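Local structure of collagen adhesin (Staphylococcus aureus, 2F68) at residues G60-E65 / K126-T131; V54-S59 / A83-D88. The protein probably mediates attachment of Staphylococcus aureus to collagen, which its extracellular domains are thought to embrace in a "collagen hug". All blocks are in the same frame, centred on the assembly; numbering follows the deposited sequence.

From the N terminus the chain first passes through 54-59, the loop leaving strand 50-54, and runs directly into 60-65, the start of strand 62-75. It then turns into strand 78-86, where 83-88 meets 54-59 and interaction 2 closes a loop of 23 intervening residues. Interaction 1 comes later, when 126-131 returns to 60-65 across 60 residues. The two closures cross, because 60-65 lies inside the loop shut by interaction 2 while its partner lies beyond it. With centres 10 Å apart, they join the loop, strand 127-132 and the neighbouring strands 62-75 and 78-86; Thr131 O and Ala55 N form a probable hydrogen bond between them.

Interaction 1: G60-E65 / K126-T131; sequences GTVKIE and KVATIT
Val62 and Ile64 both set out from the backbone toward strand 127-132, and the single methyl of Ala128 is received between them. Val62 CG2 lies 3.8 Å from Ala128 CB, and Ile64 reaches that same carbon with two atoms: Ile64 CG1 and Ile64 CD1 are each 3.8 Å from Ala128 CB. The ethyl arm of Ile64 owes this to its folded shape. CG1 stands anti to the carbonyl carbon, and a chi2 of -63° turns CD1 back rather than extending it away from CA, so both carbons rest on the methyl. The small alanine suits a place where two branched side chains converge on one point.

Val62 sets its two methyls against successive carbonyl oxygens where 126-131 enters its strand. CG1, anti to its own carbonyl carbon, comes within 3.6 Å of Lys126 O. CG2, between the backbone N and the carbonyl carbon, is 3.5 Å from Val127 O as well as meeting the alanine. Farther along, the contact thins: Ile64 CG2 is 4.5 Å from Ile130 CD1, which a chi2 of 167° carries to the end of an extended arm.

No hydrogen bond links the two segments, and the join is largely apolar and buried. Beta-branched valine and isoleucine fit here, being both good strand formers and bulky enough to fill the gap between backbones 7.2 Å apart at the axes. Polar side chains work around the margin: Thr61 OG1 bonds to Asp125 O, and Lys126 NZ makes a weak hydrogen bond to His142. Strand 62-75 pairs with strand 104-116, whereas strand 127-132 pairs with strand 135-141. Their crossing at -44°, with no hydrogen bond between them, is consistent with face-to-face packing in the core of an immunoglobulin-like beta sandwich.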
ATOM      1  N   GLY A  60      12.577  -8.845 -12.258  1.00 21.37           N
ATOM      2  CA  GLY A  60      14.024  -8.807 -12.457  1.00 22.44           C
ATOM      3  C   GLY A  60      14.774  -8.423 -11.197  1.00 22.28           C
ATOM      4  O   GLY A  60      14.632  -9.072 -10.158  1.00 22.82           O
ATOM      5  N   THR A  61      15.577  -7.366 -11.297  1.00 22.26           N
ATOM      6  CA  THR A  61      16.336  -6.849 -10.157  1.00 22.62           C
ATOM      7  C   THR A  61      15.524  -5.820  -9.374  1.00 24.04           C
ATOM      8  O   THR A  61      15.570  -5.788  -8.142  1.00 22.41           O
ATOM      9  CB  THR A  61      17.676  -6.218 -10.595  1.00 23.62           C
ATOM     10  OG1 THR A  61      17.441  -5.254 -11.630  1.00 23.46           O
ATOM     11  CG2 THR A  61      18.631  -7.286 -11.109  1.00 20.82           C
ATOM     12  N   VAL A  62      14.783  -4.985 -10.099  1.00 22.65           N
ATOM     13  CA  VAL A  62      13.915  -3.973  -9.496  1.00 23.76           C
ATOM     14  C   VAL A  62      12.463  -4.121  -9.951  1.00 23.53           C
ATOM     15  O   VAL A  62      12.196  -4.477 -11.102  1.00 23.02           O
ATOM     16  CB  VAL A  62      14.411  -2.527  -9.761  1.00 24.08           C
ATOM     17  CG1 VAL A  62      15.517  -2.156  -8.784  1.00 25.52           C
ATOM     18  CG2 VAL A  62      14.871  -2.352 -11.210  1.00 25.34           C
ATOM     19  N   LYS A  63      11.536  -3.843  -9.038  1.00 24.11           N
ATOM     20  CA  LYS A  63      10.107  -3.955  -9.313  1.00 25.11           C
ATOM     21  C   LYS A  63       9.369  -2.675  -8.928  1.00 23.84           C
ATOM     22  O   LYS A  63       9.482  -2.196  -7.797  1.00 23.92           O
ATOM     23  CB  LYS A  63       9.515  -5.161  -8.574  1.00 26.24           C
ATOM     24  CG  LYS A  63       8.045  -5.436  -8.869  1.00 29.00           C
ATOM     25  CD  LYS A  63       7.580  -6.721  -8.197  1.00 28.88           C
ATOM     26  CE  LYS A  63       6.088  -6.961  -8.392  1.00 32.41           C
ATOM     27  NZ  LYS A  63       5.729  -7.288  -9.802  1.00 34.65           N
ATOM     28  N   ILE A  64       8.620  -2.128  -9.882  1.00 21.89           N
ATOM     29  CA  ILE A  64       7.784  -0.953  -9.644  1.00 21.32           C
ATOM     30  C   ILE A  64       6.313  -1.366  -9.646  1.00 21.41           C
ATOM     31  O   ILE A  64       5.839  -2.002 -10.589  1.00 19.33           O
ATOM     32  CB  ILE A  64       8.048   0.172 -10.690  1.00 20.67           C
ATOM     33  CG1 ILE A  64       9.520   0.618 -10.670  1.00 21.30           C
ATOM     34  CG2 ILE A  64       7.100   1.360 -10.483  1.00 17.67           C
ATOM     35  CD1 ILE A  64      10.002   1.248  -9.357  1.00 22.32           C
ATOM     36  N   GLU A  65       5.607  -1.010  -8.576  1.00 22.86           N
ATOM     37  CA  GLU A  65       4.200  -1.369  -8.420  1.00 23.43           C
ATOM     38  C   GLU A  65       3.324  -0.126  -8.289  1.00 23.18           C
ATOM     39  O   GLU A  65       3.419   0.613  -7.305  1.00 22.11           O
ATOM     40  CB  GLU A  65       4.008  -2.289  -7.209  1.00 24.52           C
ATOM     41  CG  GLU A  65       4.742  -3.621  -7.301  1.00 26.95           C
ATOM     42  CD  GLU A  65       4.536  -4.496  -6.078  1.00 29.14           C
ATOM     43  OE1 GLU A  65       3.379  -4.877  -5.800  1.00 29.87           O
ATOM     44  OE2 GLU A  65       5.536  -4.814  -5.400  1.00 35.43           O
ATOM     45  N   LYS A 126      20.023  -1.548  -9.390  1.00 30.62           N
ATOM     46  CA  LYS A 126      19.082  -0.899  -8.469  1.00 29.90           C
ATOM     47  C   LYS A 126      18.309   0.266  -9.099  1.00 28.71           C
ATOM     48  O   LYS A 126      17.477   0.897  -8.440  1.00 28.75           O
ATOM     49  CB  LYS A 126      19.783  -0.463  -7.172  1.00 30.23           C
ATOM     50  CG  LYS A 126      20.950   0.508  -7.350  1.00 31.61           C
ATOM     51  CD  LYS A 126      21.297   1.231  -6.050  1.00 32.01           C
ATOM     52  CE  LYS A 126      21.991   0.318  -5.046  1.00 34.30           C
ATOM     53  NZ  LYS A 126      22.315   1.032  -3.780  1.00 35.33           N
ATOM     54  N   VAL A 127      18.584   0.540 -10.374  1.00 26.83           N
ATOM     55  CA  VAL A 127      17.916   1.615 -11.108  1.00 26.08           C
ATOM     56  C   VAL A 127      16.721   1.077 -11.898  1.00 25.19           C
ATOM     57  O   VAL A 127      16.858   0.145 -12.695  1.00 23.87           O
ATOM     58  CB  VAL A 127      18.904   2.366 -12.048  1.00 26.89           C
ATOM     59  CG1 VAL A 127      18.164   3.295 -13.007  1.00 27.56           C
ATOM     60  CG2 VAL A 127      19.921   3.155 -11.233  1.00 27.94           C
ATOM     61  N   ALA A 128      15.552   1.669 -11.658  1.00 22.72           N
ATOM     62  CA  ALA A 128      14.333   1.319 -12.379  1.00 23.29           C
ATOM     63  C   ALA A 128      13.970   2.415 -13.376  1.00 23.45           C
ATOM     64  O   ALA A 128      13.837   3.585 -13.006  1.00 23.95           O
ATOM     65  CB  ALA A 128      13.191   1.079 -11.405  1.00 22.49           C
ATOM     66  N   THR A 129      13.817   2.026 -14.640  1.00 22.58           N
ATOM     67  CA  THR A 129      13.530   2.973 -15.716  1.00 22.60           C
ATOM     68  C   THR A 129      12.044   2.983 -16.073  1.00 22.25           C
ATOM     69  O   THR A 129      11.517   2.010 -16.620  1.00 21.50           O
ATOM     70  CB  THR A 129      14.380   2.673 -16.978  1.00 23.85           C
ATOM     71  OG1 THR A 129      15.759   2.538 -16.611  1.00 23.22           O
ATOM     72  CG2 THR A 129      14.242   3.792 -18.008  1.00 23.48           C
ATOM     73  N   ILE A 130      11.379   4.089 -15.751  1.00 21.28           N
ATOM     74  CA  ILE A 130       9.973   4.286 -16.101  1.00 21.51           C
ATOM     75  C   ILE A 130       9.886   5.043 -17.426  1.00 21.23           C
ATOM     76  O   ILE A 130      10.489   6.108 -17.584  1.00 20.21           O
ATOM     77  CB  ILE A 130       9.197   5.025 -14.976  1.00 22.32           C
ATOM     78  CG1 ILE A 130       9.258   4.220 -13.670  1.00 24.98           C
ATOM     79  CG2 ILE A 130       7.745   5.276 -15.389  1.00 19.76           C
ATOM     80  CD1 ILE A 130       8.811   4.977 -12.431  1.00 27.18           C
ATOM     81  N   THR A 131       9.143   4.476 -18.376  1.00 21.19           N
ATOM     82  CA  THR A 131       9.046   5.027 -19.729  1.00 21.45           C
ATOM     83  C   THR A 131       7.610   5.366 -20.128  1.00 22.36           C
ATOM     84  O   THR A 131       6.666   4.678 -19.735  1.00 21.62           O
ATOM     85  CB  THR A 131       9.632   4.056 -20.783  1.00 22.52           C
ATOM     86  OG1 THR A 131       8.998   2.776 -20.668  1.00 21.66           O
ATOM     87  CG2 THR A 131      11.137   3.895 -20.605  1.00 22.09           C
TER

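Interaction 2: V54-S59 / A83-D88; sequences VAWPTS and AVITPD
Trp56 presents the edge of its indole to the turn that ends 83-88, with two carbonyl oxygens lying in the plane of the ring. Its NE1 gives Pro87 O a weak but fairly straight hydrogen bond of 3.5 Å, at 166°. Beside it, Trp56 CZ2 is 3.4 Å from Thr86 O. Farther round the benzene rim, Trp56 CH2 makes a looser apolar contact with Ile85 CG2 at 4.5 Å. Val54 O sits over one face of the ring, offset toward the rim. Tryptophan suits this place by combining a broad apolar surface with one N-H.

The side chains of Thr58 and Asp88 cross at about a right angle, the methyl Thr58 CG2 in van der Waals contact with Asp88 OD1 at 3.4 Å. A water joins the backbones, accepting from Trp56 N at 2.8 Å and donating to Asp88 O at 2.7 Å.

Around this contact, Trp56 also packs on Ile64 of strand 62-75, Ile130 of strand 127-132 and Ala90 of strand 89-94, so that it joins the end of strand 78-86 to three further strands, while Val54 and Ile85 both touch Phe110 of strand 104-116.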
ATOM      1  N   VAL A  54       2.082   4.319 -19.587  1.00 20.47           N
ATOM      2  CA  VAL A  54       3.251   4.531 -18.736  1.00 20.21           C
ATOM      3  C   VAL A  54       3.752   3.169 -18.252  1.00 20.65           C
ATOM      4  O   VAL A  54       3.066   2.478 -17.493  1.00 20.01           O
ATOM      5  CB  VAL A  54       2.937   5.461 -17.532  1.00 19.35           C
ATOM      6  CG1 VAL A  54       4.180   5.681 -16.679  1.00 18.73           C
ATOM      7  CG2 VAL A  54       2.381   6.800 -18.008  1.00 20.06           C
ATOM      8  N   ALA A  55       4.945   2.790 -18.705  1.00 19.15           N
ATOM      9  CA  ALA A  55       5.500   1.464 -18.434  1.00 20.37           C
ATOM     10  C   ALA A  55       6.689   1.494 -17.474  1.00 19.66           C
ATOM     11  O   ALA A  55       7.433   2.475 -17.418  1.00 18.79           O
ATOM     12  CB  ALA A  55       5.888   0.778 -19.740  1.00 20.49           C
ATOM     13  N   TRP A  56       6.853   0.403 -16.727  1.00 20.18           N
ATOM     14  CA  TRP A  56       7.940   0.245 -15.759  1.00 20.10           C
ATOM     15  C   TRP A  56       8.277  -1.238 -15.553  1.00 20.97           C
ATOM     16  O   TRP A  56       7.444  -2.100 -15.843  1.00 21.13           O
ATOM     17  CB  TRP A  56       7.574   0.905 -14.422  1.00 19.73           C
ATOM     18  CG  TRP A  56       6.213   0.540 -13.900  1.00 18.35           C
ATOM     19  CD1 TRP A  56       5.817  -0.674 -13.412  1.00 17.92           C
ATOM     20  CD2 TRP A  56       5.073   1.402 -13.798  1.00 19.58           C
ATOM     21  NE1 TRP A  56       4.501  -0.623 -13.021  1.00 20.48           N
ATOM     22  CE2 TRP A  56       4.020   0.640 -13.246  1.00 19.43           C
ATOM     23  CE3 TRP A  56       4.840   2.745 -14.123  1.00 20.84           C
ATOM     24  CZ2 TRP A  56       2.750   1.176 -13.010  1.00 19.80           C
ATOM     25  CZ3 TRP A  56       3.575   3.277 -13.889  1.00 19.46           C
ATOM     26  CH2 TRP A  56       2.547   2.493 -13.338  1.00 19.79           C
ATOM     27  N   PRO A  57       9.500  -1.542 -15.061  1.00 21.17           N
ATOM     28  CA  PRO A  57       9.876  -2.935 -14.791  1.00 20.65           C
ATOM     29  C   PRO A  57       8.988  -3.596 -13.735  1.00 21.21           C
ATOM     30  O   PRO A  57       8.751  -3.022 -12.668  1.00 18.45           O
ATOM     31  CB  PRO A  57      11.321  -2.822 -14.286  1.00 20.96           C
ATOM     32  CG  PRO A  57      11.467  -1.412 -13.832  1.00 20.85           C
ATOM     33  CD  PRO A  57      10.604  -0.614 -14.750  1.00 21.37           C
ATOM     34  N   THR A  58       8.502  -4.794 -14.051  1.00 20.42           N
ATOM     35  CA  THR A  58       7.618  -5.547 -13.158  1.00 22.91           C
ATOM     36  C   THR A  58       8.322  -6.762 -12.550  1.00 23.19           C
ATOM     37  O   THR A  58       7.835  -7.351 -11.582  1.00 22.97           O
ATOM     38  CB  THR A  58       6.333  -6.011 -13.884  1.00 22.78           C
ATOM     39  OG1 THR A  58       6.683  -6.737 -15.069  1.00 24.57           O
ATOM     40  CG2 THR A  58       5.464  -4.817 -14.261  1.00 24.67           C
ATOM     41  N   SER A  59       9.466  -7.127 -13.126  1.00 23.01           N
ATOM     42  CA  SER A  59      10.252  -8.272 -12.665  1.00 22.60           C
ATOM     43  C   SER A  59      11.739  -8.100 -12.976  1.00 21.95           C
ATOM     44  O   SER A  59      12.114  -7.309 -13.846  1.00 20.42           O
ATOM     45  CB  SER A  59       9.728  -9.570 -13.289  1.00 23.26           C
ATOM     46  OG  SER A  59       9.694  -9.481 -14.703  1.00 22.65           O
ATOM     47  N   ALA A  83      -7.803   8.142 -16.139  1.00 25.07           N
ATOM     48  CA  ALA A  83      -6.482   7.668 -15.739  1.00 24.22           C
ATOM     49  C   ALA A  83      -6.599   6.399 -14.898  1.00 24.07           C
ATOM     50  O   ALA A  83      -7.031   6.447 -13.745  1.00 24.53           O
ATOM     51  CB  ALA A  83      -5.733   8.753 -14.973  1.00 23.43           C
ATOM     52  N   VAL A  84      -6.218   5.268 -15.487  1.00 23.09           N
ATOM     53  CA  VAL A  84      -6.276   3.979 -14.800  1.00 23.96           C
ATOM     54  C   VAL A  84      -4.867   3.495 -14.462  1.00 23.87           C
ATOM     55  O   VAL A  84      -4.071   3.191 -15.354  1.00 24.12           O
ATOM     56  CB  VAL A  84      -7.038   2.910 -15.632  1.00 24.04           C
ATOM     57  CG1 VAL A  84      -7.083   1.577 -14.893  1.00 23.16           C
ATOM     58  CG2 VAL A  84      -8.451   3.384 -15.954  1.00 26.38           C
ATOM     59  N   ILE A  85      -4.570   3.437 -13.165  1.00 23.22           N
ATOM     60  CA  ILE A  85      -3.265   2.990 -12.682  1.00 22.65           C
ATOM     61  C   ILE A  85      -3.379   1.580 -12.099  1.00 22.69           C
ATOM     62  O   ILE A  85      -4.224   1.319 -11.242  1.00 20.87           O
ATOM     63  CB  ILE A  85      -2.654   3.969 -11.632  1.00 21.82           C
ATOM     64  CG1 ILE A  85      -2.570   5.398 -12.183  1.00 22.18           C
ATOM     65  CG2 ILE A  85      -1.268   3.509 -11.195  1.00 22.92           C
ATOM     66  CD1 ILE A  85      -3.738   6.293 -11.801  1.00 24.35           C
ATOM     67  N   THR A  86      -2.530   0.679 -12.590  1.00 21.46           N
ATOM     68  CA  THR A  86      -2.474  -0.704 -12.118  1.00 21.19           C
ATOM     69  C   THR A  86      -1.042  -1.062 -11.696  1.00 21.65           C
ATOM     70  O   THR A  86      -0.094  -0.396 -12.123  1.00 20.25           O
ATOM     71  CB  THR A  86      -2.974  -1.700 -13.198  1.00 22.34           C
ATOM     72  OG1 THR A  86      -2.293  -1.460 -14.436  1.00 22.44           O
ATOM     73  CG2 THR A  86      -4.478  -1.567 -13.411  1.00 23.06           C
ATOM     74  N   PRO A  87      -0.877  -2.105 -10.852  1.00 21.12           N
ATOM     75  CA  PRO A  87       0.445  -2.548 -10.380  1.00 21.60           C
ATOM     76  C   PRO A  87       1.477  -2.842 -11.475  1.00 21.17           C
ATOM     77  O   PRO A  87       2.672  -2.928 -11.181  1.00 21.75           O
ATOM     78  CB  PRO A  87       0.127  -3.833  -9.610  1.00 22.62           C
ATOM     79  CG  PRO A  87      -1.264  -3.655  -9.154  1.00 20.34           C
ATOM     80  CD  PRO A  87      -1.955  -2.923 -10.262  1.00 21.84           C
ATOM     81  N   ASP A  88       1.022  -2.989 -12.719  1.00 20.91           N
ATOM     82  CA  ASP A  88       1.909  -3.324 -13.832  1.00 20.78           C
ATOM     83  C   ASP A  88       1.950  -2.271 -14.943  1.00 20.42           C
ATOM     84  O   ASP A  88       2.789  -2.349 -15.843  1.00 20.63           O
ATOM     85  CB  ASP A  88       1.545  -4.697 -14.413  1.00 22.00           C
ATOM     86  CG  ASP A  88       1.783  -5.837 -13.430  1.00 22.40           C
ATOM     87  OD1 ASP A  88       2.638  -5.696 -12.527  1.00 22.73           O
ATOM     88  OD2 ASP A  88       1.114  -6.883 -13.566  1.00 26.88           O
TER
HETATM   89  O   HOH W   1       5.091  -1.751 -17.208  1.00 22.43           O